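Local coordinates for putative heme binding protein (Tannerella forsythia, PDB 6EU8), which probably binds heme as a member of the HmuY-like family, though with heme-binding properties that differ from those of Porphyromonas gingivalis HmuY, at residues E43-K48 and L53-A58. Residues are numbered along the deposited sequence; the frame is centred on the assembly and turned at random.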
ATOM      1  N   GLU A  43      -6.826   8.076  15.285  1.00 20.58           N
ATOM      2  CA  GLU A  43      -6.269   8.856  16.383  1.00 20.97           C
ATOM      3  C   GLU A  43      -4.747   8.541  16.434  1.00 21.17           C
ATOM      4  O   GLU A  43      -4.357   7.384  16.432  1.00 23.07           O
ATOM      5  CB  GLU A  43      -6.944   8.548  17.729  1.00 22.29           C
ATOM      6  CG  GLU A  43      -6.381   9.389  18.854  1.00 23.44           C
ATOM      7  CD  GLU A  43      -7.115   9.166  20.156  1.00 25.18           C
ATOM      8  OE1 GLU A  43      -6.778   8.205  20.896  1.00 25.25           O
ATOM      9  OE2 GLU A  43      -8.075   9.954  20.386  1.00 28.56           O
ATOM     10  N   TRP A  44      -3.912   9.580  16.420  1.00 22.33           N
ATOM     11  CA  TRP A  44      -2.449   9.336  16.413  1.00 22.11           C
ATOM     12  C   TRP A  44      -1.915   9.350  17.835  1.00 23.47           C
ATOM     13  O   TRP A  44      -2.413  10.096  18.691  1.00 22.65           O
ATOM     14  CB  TRP A  44      -1.738  10.352  15.568  1.00 22.41           C
ATOM     15  CG  TRP A  44      -1.984  10.278  14.067  1.00 22.30           C
ATOM     16  CD1 TRP A  44      -2.847   9.441  13.393  1.00 21.90           C
ATOM     17  CD2 TRP A  44      -1.422  11.141  13.083  1.00 22.07           C
ATOM     18  NE1 TRP A  44      -2.804   9.715  12.042  1.00 21.22           N
ATOM     19  CE2 TRP A  44      -1.931  10.746  11.820  1.00 23.23           C
ATOM     20  CE3 TRP A  44      -0.490  12.187  13.141  1.00 24.58           C
ATOM     21  CZ2 TRP A  44      -1.576  11.400  10.620  1.00 23.43           C
ATOM     22  CZ3 TRP A  44      -0.142  12.837  11.965  1.00 24.26           C
ATOM     23  CH2 TRP A  44      -0.649  12.423  10.719  1.00 25.38           C
ATOM     24  N   HIS A  45      -0.913   8.509  18.078  1.00 23.03           N
ATOM     25  CA  HIS A  45      -0.414   8.255  19.420  1.00 23.20           C
ATOM     26  C   HIS A  45       1.091   8.518  19.446  1.00 23.43           C
ATOM     27  O   HIS A  45       1.856   7.903  18.663  1.00 24.04           O
ATOM     28  CB  HIS A  45      -0.766   6.845  19.879  1.00 23.48           C
ATOM     29  CG  HIS A  45      -2.249   6.644  20.085  1.00 22.45           C
ATOM     30  ND1 HIS A  45      -2.855   5.422  19.989  1.00 23.66           N
ATOM     31  CD2 HIS A  45      -3.219   7.527  20.426  1.00 23.12           C
ATOM     32  CE1 HIS A  45      -4.156   5.555  20.218  1.00 24.61           C
ATOM     33  NE2 HIS A  45      -4.402   6.827  20.475  1.00 23.36           N
ATOM     34  N   VAL A  46       1.481   9.470  20.313  1.00 24.58           N
ATOM     35  CA  VAL A  46       2.916   9.831  20.494  1.00 25.23           C
ATOM     36  C   VAL A  46       3.498   8.875  21.515  1.00 27.43           C
ATOM     37  O   VAL A  46       2.998   8.753  22.642  1.00 25.83           O
ATOM     38  CB  VAL A  46       3.075  11.297  20.930  1.00 26.25           C
ATOM     39  CG1 VAL A  46       4.543  11.665  21.186  1.00 28.95           C
ATOM     40  CG2 VAL A  46       2.498  12.237  19.908  1.00 26.67           C
ATOM     41  N   MET A  47       4.529   8.139  21.108  1.00 26.23           N
ATOM     42  CA  MET A  47       5.228   7.197  21.984  1.00 27.73           C
ATOM     43  C   MET A  47       6.473   7.918  22.486  1.00 30.81           C
ATOM     44  O   MET A  47       7.213   8.500  21.693  1.00 29.78           O
ATOM     45  CB  MET A  47       5.658   5.947  21.219  1.00 31.07           C
ATOM     46  CG  MET A  47       4.527   5.123  20.683  1.00 32.08           C
ATOM     47  SD  MET A  47       3.562   4.447  22.058  1.00 42.51           S
ATOM     48  CE  MET A  47       2.042   4.306  21.162  1.00 40.86           C
ATOM     49  N   LYS A  48       6.662   7.927  23.807  1.00 30.08           N
ATOM     50  CA  LYS A  48       7.822   8.565  24.448  1.00 33.67           C
ATOM     51  C   LYS A  48       8.336   7.570  25.483  1.00 35.83           C
ATOM     52  O   LYS A  48       7.576   7.106  26.338  1.00 32.87           O
ATOM     53  CB  LYS A  48       7.410   9.890  25.109  1.00 36.64           C
ATOM     54  CG  LYS A  48       8.421  10.484  26.099  1.00 39.28           C
ATOM     55  CD  LYS A  48       9.480  11.307  25.394  1.00 40.11           C
ATOM     56  CE  LYS A  48      10.600  11.694  26.360  1.00 39.66           C
ATOM     57  NZ  LYS A  48      11.600  12.530  25.653  1.00 39.57           N
ATOM     58  N   LEU A  53       2.197   8.194  25.409  1.00 35.31           N
ATOM     59  CA  LEU A  53       2.265   9.424  26.194  1.00 38.08           C
ATOM     60  C   LEU A  53       1.149  10.405  25.850  1.00 35.78           C
ATOM     61  O   LEU A  53       0.449  10.861  26.750  1.00 36.86           O
ATOM     62  CB  LEU A  53       3.599  10.139  25.927  1.00 41.59           C
ATOM     63  CG  LEU A  53       3.894  11.451  26.681  1.00 47.65           C
ATOM     64  CD1 LEU A  53       4.660  11.150  27.958  1.00 48.85           C
ATOM     65  CD2 LEU A  53       4.673  12.443  25.821  1.00 47.95           C
ATOM     66  N   GLU A  54       1.043  10.783  24.570  1.00 29.53           N
ATOM     67  CA  GLU A  54       0.130  11.823  24.135  1.00 29.80           C
ATOM     68  C   GLU A  54      -0.756  11.345  23.000  1.00 28.24           C
ATOM     69  O   GLU A  54      -0.417  10.372  22.299  1.00 28.34           O
ATOM     70  CB  GLU A  54       0.880  13.064  23.678  1.00 33.26           C
ATOM     71  CG  GLU A  54       1.478  13.824  24.829  1.00 37.13           C
ATOM     72  CD  GLU A  54       2.454  14.903  24.410  1.00 41.65           C
ATOM     73  OE1 GLU A  54       2.503  15.285  23.215  1.00 41.48           O
ATOM     74  OE2 GLU A  54       3.177  15.370  25.314  1.00 45.19           O
ATOM     75  N   THR A  55      -1.885  12.042  22.822  1.00 27.48           N
ATOM     76  CA  THR A  55      -2.780  11.788  21.682  1.00 26.61           C
ATOM     77  C   THR A  55      -2.872  13.001  20.765  1.00 27.18           C
ATOM     78  O   THR A  55      -2.709  14.158  21.198  1.00 29.74           O
ATOM     79  CB  THR A  55      -4.233  11.476  22.115  1.00 27.80           C
ATOM     80  OG1 THR A  55      -4.777  12.608  22.804  1.00 29.72           O
ATOM     81  CG2 THR A  55      -4.298  10.307  22.969  1.00 27.53           C
ATOM     82  N   ILE A  56      -3.148  12.751  19.490  1.00 25.19           N
ATOM     83  CA  ILE A  56      -3.467  13.771  18.501  1.00 26.18           C
ATOM     84  C   ILE A  56      -4.834  13.397  17.927  1.00 27.56           C
ATOM     85  O   ILE A  56      -4.996  12.260  17.470  1.00 24.90           O
ATOM     86  CB  ILE A  56      -2.397  13.849  17.387  1.00 28.03           C
ATOM     87  CG1 ILE A  56      -1.001  14.232  17.960  1.00 29.10           C
ATOM     88  CG2 ILE A  56      -2.808  14.851  16.314  1.00 28.59           C
ATOM     89  CD1 ILE A  56       0.132  13.975  16.978  1.00 31.11           C
ATOM     90  N   PRO A  57      -5.813  14.335  17.939  1.00 27.90           N
ATOM     91  CA  PRO A  57      -7.168  13.939  17.590  1.00 28.21           C
ATOM     92  C   PRO A  57      -7.323  13.393  16.183  1.00 24.51           C
ATOM     93  O   PRO A  57      -6.712  13.895  15.257  1.00 25.55           O
ATOM     94  CB  PRO A  57      -7.966  15.242  17.708  1.00 30.36           C
ATOM     95  CG  PRO A  57      -7.189  16.124  18.570  1.00 31.66           C
ATOM     96  CD  PRO A  57      -5.755  15.746  18.377  1.00 28.96           C
ATOM     97  N   ALA A  58      -8.167  12.393  16.039  1.00 23.78           N
ATOM     98  CA  ALA A  58      -8.576  11.868  14.741  1.00 25.12           C
ATOM     99  C   ALA A  58      -9.214  12.986  13.904  1.00 25.74           C
ATOM    100  O   ALA A  58     -10.032  13.760  14.447  1.00 27.64           O
ATOM    101  CB  ALA A  58      -9.556  10.734  14.912  1.00 25.69           C
TER
HETATM  102  O   HOH W   1      -9.450  11.558  18.585  1.00 28.80           O
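Val46, Ile56 and Leu53 bury the most surface where the two antiparallel strands of a beta hairpin meet. On one face, Val46 CG2 touches Ile56 CD1 at 4.1 Å, while Val46 CB packs alongside Glu54 CB. With Ile56 CG1 anti to the carbonyl carbon (chi1 -62°) and the chain extended beyond it, CD1 reaches the edge of the Trp44 indole, near its plane. Trp44 and Ile56 form a hydrogen-bonded pair, closed by Trp44 N to Ile56 O at 3.1 Å and Ile56 N to Trp44 O at 2.9 Å. A classic beta bulge follows: Leu53 and Glu54 both face Val46. Val46 N donates to Glu54 O at 2.9 Å, and Val46 O takes a nearly straight bond from Leu53 N at 2.9 Å and a weak one from Glu54 N. Leu53 CD2 touches Lys48 CB at 3.8 Å. On the other face, Thr55 CG2 sits against His45 CD2, and His45 NE2 donates in its ring plane to the anti lone pair of Glu43 OE1 (2.8 Å), while His45 ND1 is hydrogen-bonded to Asp112 OD1. A water links Glu43 OE2 to Ala58 N. Strand 44-48 is flanked on its other edge by strand 127-136, so the hairpin extends that antiparallel sheet, the contact centred about 23 Å from the centre of the chain.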